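Local atomic coordinates of cell division control protein 73 (Saccharomyces cerevisiae, PDB entry 3V46), a protein that serves in the Paf1 complex during RNA polymerase II transcription elongation, its Ras-like C-terminal domain, which does not bind GTP, promoting association of the complex with chromatin. Residues I16-S21 and V89-T94; N52-I57 and I71-T76; R114-Y119 and N135-E140. All coordinates share one frame; numbering follows the deposited sequence.

Contact 1. Residues I16-S21 and V89-T94; sequences IILIPS and VAIFTT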
ATOM      1  N   ILE A  16       6.882  -7.053  -0.395  1.00 15.23           N
ATOM      2  CA  ILE A  16       6.106  -6.540  -1.504  1.00 15.19           C
ATOM      3  C   ILE A  16       4.877  -5.787  -1.011  1.00 13.90           C
ATOM      4  O   ILE A  16       4.200  -6.224  -0.077  1.00 13.44           O
ATOM      5  CB  ILE A  16       5.654  -7.692  -2.414  1.00 15.40           C
ATOM      6  CG1 ILE A  16       6.884  -8.445  -2.945  1.00 17.82           C
ATOM      7  CG2 ILE A  16       4.804  -7.177  -3.550  1.00 17.48           C
ATOM      8  CD1 ILE A  16       6.574  -9.766  -3.633  1.00 21.09           C
ATOM      9  N   ILE A  17       4.604  -4.649  -1.643  1.00 12.61           N
ATOM     10  CA  ILE A  17       3.389  -3.885  -1.415  1.00 11.91           C
ATOM     11  C   ILE A  17       2.594  -3.896  -2.707  1.00 12.75           C
ATOM     12  O   ILE A  17       3.120  -3.577  -3.770  1.00 13.07           O
ATOM     13  CB  ILE A  17       3.694  -2.430  -1.013  1.00 14.52           C
ATOM     14  CG1 ILE A  17       4.494  -2.385   0.296  1.00 15.79           C
ATOM     15  CG2 ILE A  17       2.392  -1.649  -0.839  1.00 13.84           C
ATOM     16  CD1 ILE A  17       4.939  -0.975   0.752  1.00 16.01           C
ATOM     17  N   LEU A  18       1.330  -4.286  -2.631  1.00 11.99           N
ATOM     18  CA  LEU A  18       0.474  -4.288  -3.815  1.00 11.58           C
ATOM     19  C   LEU A  18      -0.352  -3.018  -3.849  1.00 13.04           C
ATOM     20  O   LEU A  18      -1.053  -2.711  -2.895  1.00 14.00           O
ATOM     21  CB  LEU A  18      -0.470  -5.479  -3.799  1.00 13.02           C
ATOM     22  CG  LEU A  18       0.156  -6.855  -3.700  1.00 18.01           C
ATOM     23  CD1 LEU A  18      -0.933  -7.919  -3.765  1.00 19.17           C
ATOM     24  CD2 LEU A  18       1.146  -7.033  -4.815  1.00 21.87           C
ATOM     25  N   ILE A  19      -0.284  -2.307  -4.968  1.00 12.29           N
ATOM     26  CA  ILE A  19      -1.044  -1.082  -5.162  0.55 12.79           C
ATOM     27  C   ILE A  19      -1.604  -1.058  -6.583  1.00 16.41           C
ATOM     28  O   ILE A  19      -1.172  -0.269  -7.430  1.00 18.69           O
ATOM     29  CB  ILE A  19      -0.194   0.172  -4.839  0.55 15.68           C
ATOM     30  CG1 ILE A  19      -1.067   1.432  -4.865  0.55 13.16           C
ATOM     31  CG2 ILE A  19       1.010   0.286  -5.786  0.55 21.32           C
ATOM     32  CD1 ILE A  19      -0.410   2.645  -4.262  0.55 22.06           C
ATOM     33  N   PRO A  20      -2.557  -1.943  -6.861  1.00 15.37           N
ATOM     34  CA  PRO A  20      -3.251  -1.775  -8.138  1.00 17.59           C
ATOM     35  C   PRO A  20      -4.098  -0.510  -8.077  1.00 18.23           C
ATOM     36  O   PRO A  20      -4.360   0.002  -6.986  1.00 21.66           O
ATOM     37  CB  PRO A  20      -4.154  -2.990  -8.199  1.00 19.16           C
ATOM     38  CG  PRO A  20      -4.519  -3.222  -6.769  1.00 18.19           C
ATOM     39  CD  PRO A  20      -3.214  -2.945  -6.012  1.00 16.10           C
ATOM     40  N   SER A  21      -4.508   0.006  -9.220  1.00 18.30           N
ATOM     41  CA  SER A  21      -5.274   1.235  -9.211  1.00 20.04           C
ATOM     42  C   SER A  21      -6.595   1.097  -9.942  1.00 20.38           C
ATOM     43  O   SER A  21      -6.753   0.256 -10.823  1.00 23.16           O
ATOM     44  CB  SER A  21      -4.467   2.394  -9.824  1.00 26.70           C
ATOM     45  OG  SER A  21      -4.180   2.190 -11.201  1.00 32.04           O
ATOM     46  N   VAL A  89       3.341  -7.736   2.218  1.00 13.88           N
ATOM     47  CA  VAL A  89       3.226  -7.207   3.582  1.00 15.13           C
ATOM     48  C   VAL A  89       2.171  -6.112   3.703  1.00 16.36           C
ATOM     49  O   VAL A  89       1.728  -5.794   4.804  1.00 17.78           O
ATOM     50  CB  VAL A  89       4.578  -6.672   4.114  1.00 15.19           C
ATOM     51  CG1 VAL A  89       5.602  -7.793   4.193  1.00 16.81           C
ATOM     52  CG2 VAL A  89       5.099  -5.535   3.258  1.00 16.80           C
ATOM     53  N   ALA A  90       1.758  -5.530   2.579  1.00 13.55           N
ATOM     54  CA  ALA A  90       0.706  -4.518   2.591  1.00 13.23           C
ATOM     55  C   ALA A  90       0.005  -4.500   1.258  1.00 12.65           C
ATOM     56  O   ALA A  90       0.625  -4.720   0.209  1.00 12.93           O
ATOM     57  CB  ALA A  90       1.282  -3.145   2.911  1.00 16.30           C
ATOM     58  N   ILE A  91      -1.293  -4.215   1.316  1.00 12.40           N
ATOM     59  CA  ILE A  91      -2.144  -4.129   0.145  1.00 12.70           C
ATOM     60  C   ILE A  91      -2.956  -2.848   0.239  1.00 13.09           C
ATOM     61  O   ILE A  91      -3.702  -2.642   1.206  1.00 13.96           O
ATOM     62  CB  ILE A  91      -3.081  -5.350   0.052  1.00 13.29           C
ATOM     63  CG1 ILE A  91      -2.248  -6.647  -0.065  1.00 15.05           C
ATOM     64  CG2 ILE A  91      -4.032  -5.218  -1.140  1.00 16.00           C
ATOM     65  CD1 ILE A  91      -3.052  -7.905  -0.003  1.00 18.59           C
ATOM     66  N   PHE A  92      -2.786  -1.971  -0.750  1.00 12.11           N
ATOM     67  CA  PHE A  92      -3.639  -0.809  -0.890  1.00 12.35           C
ATOM     68  C   PHE A  92      -4.847  -1.226  -1.700  1.00 13.71           C
ATOM     69  O   PHE A  92      -4.705  -1.852  -2.754  1.00 14.76           O
ATOM     70  CB  PHE A  92      -2.911   0.329  -1.609  1.00 13.41           C
ATOM     71  CG  PHE A  92      -1.849   1.007  -0.789  1.00 15.54           C
ATOM     72  CD1 PHE A  92      -1.005   0.288   0.031  1.00 21.46           C
ATOM     73  CD2 PHE A  92      -1.685   2.366  -0.852  1.00 20.94           C
ATOM     74  CE1 PHE A  92      -0.019   0.930   0.775  1.00 22.39           C
ATOM     75  CE2 PHE A  92      -0.699   3.003  -0.116  1.00 21.83           C
ATOM     76  CZ  PHE A  92       0.136   2.287   0.682  1.00 21.19           C
ATOM     77  N   THR A  93      -6.038  -0.857  -1.234  1.00 14.62           N
ATOM     78  CA  THR A  93      -7.266  -1.294  -1.882  1.00 12.90           C
ATOM     79  C   THR A  93      -7.965  -0.181  -2.647  1.00 15.05           C
ATOM     80  O   THR A  93      -7.956   0.985  -2.246  1.00 18.14           O
ATOM     81  CB  THR A  93      -8.266  -1.859  -0.861  1.00 20.98           C
ATOM     82  OG1 THR A  93      -8.581  -0.847   0.102  1.00 20.32           O
ATOM     83  CG2 THR A  93      -7.690  -3.054  -0.151  1.00 21.56           C
ATOM     84  N   THR A  94      -8.579  -0.574  -3.755  1.00 18.11           N
ATOM     85  CA  THR A  94      -9.278   0.343  -4.639  1.00 21.72           C
ATOM     86  C   THR A  94     -10.704   0.505  -4.187  1.00 23.41           C
ATOM     87  O   THR A  94     -11.354   1.485  -4.512  1.00 27.83           O
ATOM     88  CB  THR A  94      -9.337  -0.210  -6.074  1.00 21.97           C
ATOM     89  OG1 THR A  94     -10.041  -1.457  -6.068  1.00 22.64           O
ATOM     90  CG2 THR A  94      -7.936  -0.418  -6.627  1.00 24.67           C
TER

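Contact 2. Residues N52-I57 and I71-T76; sequences NGLVNI and IIVDNT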
ATOM      1  N   ASN A  52       6.259  -0.369 -16.399  1.00 40.22           N
ATOM      2  CA  ASN A  52       6.264  -1.743 -15.897  1.00 36.82           C
ATOM      3  C   ASN A  52       5.441  -1.937 -14.611  1.00 31.97           C
ATOM      4  O   ASN A  52       5.326  -3.046 -14.092  1.00 32.34           O
ATOM      5  CB  ASN A  52       7.700  -2.217 -15.661  1.00 44.68           C
ATOM      6  CG  ASN A  52       8.479  -1.312 -14.713  1.00 49.80           C
ATOM      7  OD1 ASN A  52       7.981  -0.281 -14.250  1.00 46.86           O
ATOM      8  ND2 ASN A  52       9.716  -1.707 -14.414  1.00 56.48           N
ATOM      9  N   GLY A  53       4.876  -0.857 -14.101  1.00 25.04           N
ATOM     10  CA  GLY A  53       4.036  -0.934 -12.914  1.00 20.95           C
ATOM     11  C   GLY A  53       4.786  -1.246 -11.634  1.00 19.07           C
ATOM     12  O   GLY A  53       4.192  -1.683 -10.654  1.00 21.65           O
ATOM     13  N   LEU A  54       6.091  -1.021 -11.633  1.00 22.41           N
ATOM     14  CA  LEU A  54       6.920  -1.381 -10.500  1.00 20.36           C
ATOM     15  C   LEU A  54       7.756  -0.200 -10.050  1.00 21.91           C
ATOM     16  O   LEU A  54       8.425   0.448 -10.866  1.00 25.93           O
ATOM     17  CB  LEU A  54       7.845  -2.545 -10.886  1.00 25.72           C
ATOM     18  CG  LEU A  54       8.948  -2.959  -9.900  1.00 33.71           C
ATOM     19  CD1 LEU A  54      10.044  -1.912  -9.770  1.00 37.30           C
ATOM     20  CD2 LEU A  54       8.373  -3.278  -8.560  1.00 34.38           C
ATOM     21  N   VAL A  55       7.727   0.076  -8.751  1.00 18.57           N
ATOM     22  CA  VAL A  55       8.673   0.997  -8.158  1.00 20.95           C
ATOM     23  C   VAL A  55       9.339   0.393  -6.934  1.00 18.38           C
ATOM     24  O   VAL A  55       8.820  -0.513  -6.294  1.00 20.63           O
ATOM     25  CB  VAL A  55       8.051   2.348  -7.792  1.00 26.96           C
ATOM     26  CG1 VAL A  55       7.422   2.986  -9.015  1.00 28.83           C
ATOM     27  CG2 VAL A  55       7.047   2.189  -6.697  1.00 28.63           C
ATOM     28  N   ASN A  56      10.529   0.885  -6.639  1.00 21.19           N
ATOM     29  CA  ASN A  56      11.264   0.438  -5.483  1.00 21.85           C
ATOM     30  C   ASN A  56      11.427   1.586  -4.509  1.00 21.35           C
ATOM     31  O   ASN A  56      11.649   2.725  -4.918  1.00 21.91           O
ATOM     32  CB  ASN A  56      12.641  -0.063  -5.912  1.00 29.99           C
ATOM     33  CG  ASN A  56      12.555  -1.201  -6.896  1.00 33.84           C
ATOM     34  OD1 ASN A  56      12.383  -2.357  -6.513  1.00 34.21           O
ATOM     35  ND2 ASN A  56      12.656  -0.877  -8.179  1.00 40.18           N
ATOM     36  N   ILE A  57      11.311   1.279  -3.221  1.00 18.12           N
ATOM     37  CA  ILE A  57      11.544   2.250  -2.166  1.00 18.78           C
ATOM     38  C   ILE A  57      12.342   1.581  -1.063  1.00 19.14           C
ATOM     39  O   ILE A  57      11.977   0.502  -0.592  1.00 22.87           O
ATOM     40  CB  ILE A  57      10.211   2.784  -1.575  1.00 20.59           C
ATOM     41  CG1 ILE A  57       9.458   3.633  -2.603  1.00 25.88           C
ATOM     42  CG2 ILE A  57      10.470   3.620  -0.328  1.00 27.11           C
ATOM     43  CD1 ILE A  57       8.151   4.229  -2.065  1.00 27.19           C
ATOM     44  N   ILE A  71       9.388  -3.768  -2.871  1.00 15.76           N
ATOM     45  CA  ILE A  71       8.942  -3.857  -4.245  1.00 17.06           C
ATOM     46  C   ILE A  71       7.471  -3.473  -4.237  1.00 16.14           C
ATOM     47  O   ILE A  71       6.670  -4.107  -3.562  1.00 17.80           O
ATOM     48  CB  ILE A  71       9.106  -5.287  -4.760  1.00 19.49           C
ATOM     49  CG1 ILE A  71      10.590  -5.684  -4.723  1.00 24.56           C
ATOM     50  CG2 ILE A  71       8.549  -5.420  -6.163  1.00 22.34           C
ATOM     51  CD1 ILE A  71      10.814  -7.158  -4.891  1.00 29.07           C
ATOM     52  N   ILE A  72       7.119  -2.433  -4.977  1.00 15.63           N
ATOM     53  CA  ILE A  72       5.757  -1.898  -4.975  1.00 15.51           C
ATOM     54  C   ILE A  72       5.213  -2.045  -6.384  1.00 15.63           C
ATOM     55  O   ILE A  72       5.755  -1.487  -7.328  1.00 16.12           O
ATOM     56  CB  ILE A  72       5.747  -0.428  -4.544  1.00 16.42           C
ATOM     57  CG1 ILE A  72       6.455  -0.284  -3.191  1.00 17.63           C
ATOM     58  CG2 ILE A  72       4.307   0.103  -4.491  1.00 17.69           C
ATOM     59  CD1 ILE A  72       6.554   1.129  -2.673  1.00 18.84           C
ATOM     60  N   VAL A  73       4.172  -2.849  -6.534  1.00 14.50           N
ATOM     61  CA  VAL A  73       3.703  -3.220  -7.857  1.00 14.14           C
ATOM     62  C   VAL A  73       2.217  -3.013  -8.000  1.00 13.53           C
ATOM     63  O   VAL A  73       1.469  -3.198  -7.042  1.00 13.36           O
ATOM     64  CB  VAL A  73       4.048  -4.682  -8.204  1.00 18.05           C
ATOM     65  CG1 VAL A  73       5.518  -4.814  -8.498  1.00 24.14           C
ATOM     66  CG2 VAL A  73       3.632  -5.640  -7.089  1.00 17.10           C
ATOM     67  N   ASP A  74       1.788  -2.684  -9.220  1.00 14.91           N
ATOM     68  CA  ASP A  74       0.369  -2.453  -9.510  1.00 15.29           C
ATOM     69  C   ASP A  74      -0.301  -3.647 -10.172  1.00 15.70           C
ATOM     70  O   ASP A  74      -1.423  -3.543 -10.655  1.00 18.36           O
ATOM     71  CB  ASP A  74       0.160  -1.182 -10.347  1.00 16.23           C
ATOM     72  CG  ASP A  74       0.613  -1.318 -11.802  1.00 18.86           C
ATOM     73  OD1 ASP A  74       1.075  -2.393 -12.216  1.00 19.42           O
ATOM     74  OD2 ASP A  74       0.488  -0.324 -12.553  1.00 22.42           O
ATOM     75  N   ASN A  75       0.383  -4.787 -10.152  1.00 17.57           N
ATOM     76  CA  ASN A  75      -0.068  -5.985 -10.841  1.00 20.45           C
ATOM     77  C   ASN A  75       0.568  -7.204 -10.183  1.00 21.17           C
ATOM     78  O   ASN A  75       1.405  -7.072  -9.302  1.00 20.50           O
ATOM     79  CB  ASN A  75       0.353  -5.927 -12.307  1.00 21.13           C
ATOM     80  CG  ASN A  75       1.858  -5.997 -12.466  1.00 21.46           C
ATOM     81  OD1 ASN A  75       2.429  -7.078 -12.627  1.00 24.04           O
ATOM     82  ND2 ASN A  75       2.514  -4.856 -12.367  1.00 22.74           N
ATOM     83  N   THR A  76       0.182  -8.394 -10.608  1.00 23.17           N
ATOM     84  CA  THR A  76       0.713  -9.606  -9.990  1.00 25.40           C
ATOM     85  C   THR A  76       1.467 -10.493 -10.972  1.00 25.52           C
ATOM     86  O   THR A  76       1.578 -11.701 -10.756  1.00 26.99           O
ATOM     87  CB  THR A  76      -0.404 -10.435  -9.319  1.00 29.56           C
ATOM     88  OG1 THR A  76      -1.397 -10.778 -10.286  1.00 34.32           O
ATOM     89  CG2 THR A  76      -1.057  -9.650  -8.182  1.00 32.16           C
TER
HETATM   90  O   HOH W   1       5.584  -5.027 -12.409  1.00 43.64           O

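Contact 3. Residues R114-Y119 and N135-E140; sequences RCKGYY and NVEKVE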
ATOM      1  N   ARG A 114      -4.298 -11.894   7.170  1.00 28.25           N
ATOM      2  CA  ARG A 114      -2.888 -12.245   7.113  1.00 31.54           C
ATOM      3  C   ARG A 114      -2.002 -11.244   6.371  1.00 28.32           C
ATOM      4  O   ARG A 114      -0.776 -11.342   6.465  1.00 29.56           O
ATOM      5  CB  ARG A 114      -2.722 -13.647   6.528  1.00 33.38           C
ATOM      6  CG  ARG A 114      -3.213 -13.804   5.114  1.00 29.96           C
ATOM      7  CD  ARG A 114      -3.129 -15.264   4.703  1.00 30.35           C
ATOM      8  NE  ARG A 114      -1.753 -15.740   4.772  1.00 29.41           N
ATOM      9  CZ  ARG A 114      -1.391 -16.983   5.079  1.00 28.98           C
ATOM     10  NH1 ARG A 114      -2.300 -17.911   5.349  1.00 29.25           N
ATOM     11  NH2 ARG A 114      -0.107 -17.295   5.107  1.00 28.07           N
ATOM     12  N   CYS A 115      -2.610 -10.290   5.655  1.00 24.09           N
ATOM     13  CA  CYS A 115      -1.880  -9.202   5.004  1.00 22.16           C
ATOM     14  C   CYS A 115      -2.520  -7.896   5.453  1.00 21.43           C
ATOM     15  O   CYS A 115      -3.741  -7.776   5.497  1.00 25.66           O
ATOM     16  CB  CYS A 115      -1.943  -9.259   3.459  1.00 23.84           C
ATOM     17  SG  CYS A 115      -1.277 -10.750   2.637  1.00 29.30           S
ATOM     18  N   LYS A 116      -1.696  -6.911   5.765  1.00 16.60           N
ATOM     19  CA  LYS A 116      -2.180  -5.605   6.174  1.00 15.90           C
ATOM     20  C   LYS A 116      -2.790  -4.856   5.000  1.00 15.68           C
ATOM     21  O   LYS A 116      -2.158  -4.689   3.964  1.00 20.07           O
ATOM     22  CB  LYS A 116      -1.022  -4.809   6.766  1.00 19.06           C
ATOM     23  CG  LYS A 116      -1.365  -3.396   7.103  1.00 23.34           C
ATOM     24  CD  LYS A 116      -1.996  -3.316   8.447  1.00 28.60           C
ATOM     25  CE  LYS A 116      -2.263  -1.878   8.839  1.00 31.03           C
ATOM     26  NZ  LYS A 116      -2.988  -1.822  10.121  1.00 31.56           N
ATOM     27  N   GLY A 117      -4.034  -4.422   5.161  1.00 15.08           N
ATOM     28  CA  GLY A 117      -4.719  -3.649   4.146  1.00 14.77           C
ATOM     29  C   GLY A 117      -4.896  -2.184   4.521  1.00 13.07           C
ATOM     30  O   GLY A 117      -5.053  -1.839   5.698  1.00 15.41           O
ATOM     31  N   TYR A 118      -4.878  -1.335   3.498  1.00 13.11           N
ATOM     32  CA  TYR A 118      -5.098   0.100   3.632  1.00 13.72           C
ATOM     33  C   TYR A 118      -6.114   0.548   2.600  1.00 13.58           C
ATOM     34  O   TYR A 118      -6.166   0.007   1.492  1.00 14.80           O
ATOM     35  CB  TYR A 118      -3.801   0.889   3.393  1.00 14.73           C
ATOM     36  CG  TYR A 118      -2.725   0.635   4.415  1.00 14.24           C
ATOM     37  CD1 TYR A 118      -1.795  -0.377   4.232  1.00 15.43           C
ATOM     38  CD2 TYR A 118      -2.642   1.397   5.567  1.00 16.97           C
ATOM     39  CE1 TYR A 118      -0.817  -0.615   5.145  1.00 16.28           C
ATOM     40  CE2 TYR A 118      -1.648   1.161   6.504  1.00 19.81           C
ATOM     41  CZ  TYR A 118      -0.740   0.152   6.277  1.00 17.44           C
ATOM     42  OH  TYR A 118       0.250  -0.107   7.194  1.00 20.74           O
ATOM     43  N   TYR A 119      -6.925   1.532   2.975  1.00 14.44           N
ATOM     44  CA  TYR A 119      -7.836   2.185   2.058  1.00 14.81           C
ATOM     45  C   TYR A 119      -7.667   3.697   2.232  1.00 15.99           C
ATOM     46  O   TYR A 119      -8.051   4.258   3.249  1.00 17.15           O
ATOM     47  CB  TYR A 119      -9.293   1.783   2.321  1.00 15.48           C
ATOM     48  CG  TYR A 119     -10.269   2.478   1.403  1.00 15.92           C
ATOM     49  CD1 TYR A 119     -10.433   2.061   0.088  1.00 18.61           C
ATOM     50  CD2 TYR A 119     -11.032   3.548   1.849  1.00 18.26           C
ATOM     51  CE1 TYR A 119     -11.312   2.690  -0.761  1.00 19.39           C
ATOM     52  CE2 TYR A 119     -11.927   4.179   1.010  1.00 20.32           C
ATOM     53  CZ  TYR A 119     -12.059   3.750  -0.295  1.00 18.99           C
ATOM     54  OH  TYR A 119     -12.952   4.365  -1.134  1.00 24.98           O
ATOM     55  N   ASN A 135     -11.353  -5.554   7.147  1.00 18.92           N
ATOM     56  CA  ASN A 135     -10.295  -5.330   8.110  1.00 20.05           C
ATOM     57  C   ASN A 135      -9.126  -4.613   7.455  1.00 20.71           C
ATOM     58  O   ASN A 135      -8.028  -5.165   7.347  1.00 19.78           O
ATOM     59  CB  ASN A 135      -9.823  -6.672   8.654  1.00 22.59           C
ATOM     60  CG  ASN A 135      -8.786  -6.531   9.761  1.00 28.35           C
ATOM     61  OD1 ASN A 135      -8.865  -5.629  10.592  1.00 32.76           O
ATOM     62  ND2 ASN A 135      -7.817  -7.433   9.779  1.00 32.76           N
ATOM     63  N   VAL A 136      -9.388  -3.395   7.001  1.00 18.06           N
ATOM     64  CA  VAL A 136      -8.363  -2.532   6.434  1.00 17.80           C
ATOM     65  C   VAL A 136      -8.346  -1.194   7.175  1.00 17.48           C
ATOM     66  O   VAL A 136      -9.357  -0.745   7.728  1.00 20.67           O
ATOM     67  CB  VAL A 136      -8.564  -2.290   4.900  1.00 16.59           C
ATOM     68  CG1 VAL A 136      -8.587  -3.616   4.146  1.00 18.21           C
ATOM     69  CG2 VAL A 136      -9.809  -1.460   4.622  1.00 20.44           C
ATOM     70  N   GLU A 137      -7.183  -0.560   7.193  1.00 17.73           N
ATOM     71  CA  GLU A 137      -7.046   0.724   7.836  1.00 18.82           C
ATOM     72  C   GLU A 137      -7.453   1.805   6.847  1.00 18.87           C
ATOM     73  O   GLU A 137      -6.923   1.865   5.749  1.00 18.02           O
ATOM     74  CB  GLU A 137      -5.604   0.910   8.294  1.00 25.30           C
ATOM     75  CG  GLU A 137      -5.333   2.212   8.976  1.00 30.68           C
ATOM     76  CD  GLU A 137      -4.029   2.199   9.742  1.00 37.43           C
ATOM     77  OE1 GLU A 137      -3.478   3.286   9.949  1.00 40.93           O
ATOM     78  OE2 GLU A 137      -3.550   1.116  10.135  1.00 38.79           O
ATOM     79  N   LYS A 138      -8.427   2.628   7.223  1.00 19.94           N
ATOM     80  CA  LYS A 138      -8.883   3.723   6.381  1.00 19.06           C
ATOM     81  C   LYS A 138      -8.101   4.978   6.739  1.00 19.72           C
ATOM     82  O   LYS A 138      -8.076   5.397   7.904  1.00 26.00           O
ATOM     83  CB  LYS A 138     -10.380   3.978   6.587  1.00 20.60           C
ATOM     84  CG  LYS A 138     -11.302   2.852   6.123  1.00 20.73           C
ATOM     85  CD  LYS A 138     -11.440   1.733   7.147  1.00 21.37           C
ATOM     86  CE  LYS A 138     -12.300   0.603   6.593  1.00 22.64           C
ATOM     87  NZ  LYS A 138     -12.339  -0.591   7.465  1.00 25.06           N
ATOM     88  N   VAL A 139      -7.487   5.600   5.735  1.00 18.50           N
ATOM     89  CA  VAL A 139      -6.624   6.749   5.948  1.00 19.00           C
ATOM     90  C   VAL A 139      -7.098   7.913   5.079  1.00 19.01           C
ATOM     91  O   VAL A 139      -7.259   7.765   3.865  1.00 18.46           O
ATOM     92  CB  VAL A 139      -5.164   6.394   5.601  1.00 19.82           C
ATOM     93  CG1 VAL A 139      -4.250   7.579   5.863  1.00 22.84           C
ATOM     94  CG2 VAL A 139      -4.714   5.181   6.397  1.00 22.28           C
ATOM     95  N   GLU A 140      -7.328   9.066   5.709  1.00 21.83           N
ATOM     96  CA  GLU A 140      -7.834  10.245   5.010  1.00 24.50           C
ATOM     97  C   GLU A 140      -6.727  11.228   4.650  1.00 20.06           C
ATOM     98  O   GLU A 140      -5.790  11.446   5.423  1.00 20.76           O
ATOM     99  CB  GLU A 140      -8.892  10.964   5.860  1.00 31.32           C
ATOM    100  CG  GLU A 140     -10.229  10.242   5.896  1.00 38.92           C
ATOM    101  CD  GLU A 140     -11.301  10.982   6.690  1.00 42.84           C
ATOM    102  OE1 GLU A 140     -12.332  10.354   7.003  1.00 47.49           O
ATOM    103  OE2 GLU A 140     -11.121  12.176   6.994  1.00 41.85           O
TER
HETATM  104  O   HOH W   2      -5.436  -5.448   7.477  1.00 29.91           O

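Contact 1. Residues I16-S21 and V89-T94
Ile-16 opens the pairing with its backbone: its O takes the N-H of Val-89 at 2.9 Å. Ile-17 and Ala-90 follow, side chains on one face of the sheet. CG2 of Ile-17, anti to the backbone N, reaches past the small Ala-90 methyl to the Phe-92 ring, 3.9 Å from CE1. Leu-18 grips the other strand with both polar backbone atoms, its N bonded to Ala-90 O (3.0 Å) and its O to Phe-92 N (2.9 Å). Its side chain lies on the opposite face beside that of Ile-91, both pointing the same way, with Leu-18 CD1 4.1 Å from Ile-91 CG1. At Ile-19, in the conformer described, chi1 -172° sets CG1 anti to the backbone N, near Phe-92 CB, and CD1 continues to the ring, 3.7 Å from Phe-92 CD2. Pro-20, which has no N-H to offer a neighbouring strand, comes as the regular pairing gives out; its O meets Thr-94 CG2 at 3.6 Å. Branched aliphatic residues suit these buried strands, whose Ile-17 and Ala-90 face is covered by Leu-160 of helix 149-166. Strands 16-18 and 88-92 are first and fourth in the chain, side by side in the 2-3-1-4-5-6 order of the Ras-like fold.

Contact 2. Residues N52-I57 and I71-T76
Val-55 and Ile-72 form a hydrogen-bonded antiparallel pair, Val-55 N to Ile-72 O and Ile-72 N to Val-55 O each 2.9 Å, flanked by the non-hydrogen-bonded pairs Leu-54 with Val-73 and Asn-56 with Ile-71, the strand axes running at 151°. On the Leu-54 face, CG stands anti to the backbone N (chi1 171°), and CD2, one of its branches, touches both Ile-71 CG2 and Val-73 CG1, each at 3.2 Å, a tight and probably strained fit. On the other face Val-55 CG2 rests 3.6 Å from Ile-72 CB, and the extended Ile-72 chain carries CD1 to Ile-57 CD1; Ile-32 and Leu-37 of helix 32-38 cover Val-55 and Ile-57, which explains the apolar residues here. The two strands make a beta hairpin whose strand 54-59 is the outermost of the sheet, as in the antiparallel edge of Ras-like domains. Beyond the paired residues, Gly-53 takes a positive phi and lies under the Asp-74 carboxylate, where a CB would clash with OD1; its O accepts the Asp-74 N-H. Asn-75 ND2 gives a nearly straight bond (173°) to Asp-74 OD1, 2.9 Å long and in its own amide plane, and a second to a water that donates to Asn-52 O.

Contact 3. Residues R114-Y119 and N135-E140
Glu-137 and Tyr-118 lie side by side on one face of the sheet, pointing the same way, with the carboxylate plane turned 49° from the ring. Glu-137 CB is 4.1 Å from Tyr-118 CD2. Its extended chain carries the acid group alongside CE2 of the ring. Lys-116 crosses obliquely: its chain bends at chi2 (84°), which turns CD, and runs on extended to NZ, 3.0 Å from Glu-137 OE2 and nearly along its C-O direction, forming a salt bridge. The other carboxylate oxygen, OE1, is bonded to Tyr-155 OH, so both ends of the group are held, and the neighbouring lysine probably stabilises its negative charge. Val-139 CG2 approaches the Tyr-118 ring at its edge. On the opposite face Val-136 lies over Gly-117, where a CB would clash with CG1, and Val-136 CG2 meets Tyr-119 CB at 4.0 Å. Tyr-119 CG stands anti to the backbone N (chi1 178°), and the ring, with Lys-138 CG oblique to it, heads away from the other strand. Lys-138 turns back to Val-136 O, its NZ held also by Trp-134 O and Gln-132 O. Beneath, both polar backbone atoms of Glu-137 are gripped: its N bonds Gly-117 O from above the carbonyl plane, and Tyr-119 N bonds Glu-137 O at 2.8 Å. The parallel strands are the two ends of a beta-alpha-beta unit through helix 129-133. Helix 149-166 covers the Tyr-118 face, with Ser-159 bonded to Tyr-118 OH, while Lys-116 and Tyr-118 also pair by backbone with strand 88-92.

In the fold
From the N terminus, strand 16-18 comes first, and the chain then passes through helix 32-38 to strand 54-59, after which it turns back as strand 68-73 and closes contact 2. Strand 88-92 follows and closes contact 1 with residues 16-21, so the short hairpin loop of contact 2 lies wholly within the long loop of contact 1. Contact 3 closes later, in series with both, once helix 129-133 has been crossed. All three belong to one six-stranded sheet: strand 16-18 also bonds to 68-73, and 88-92 to 116-122. Contact 1 is thus central, while contacts 2 and 3, centres about 18 Å apart, tie on the two outermost strands.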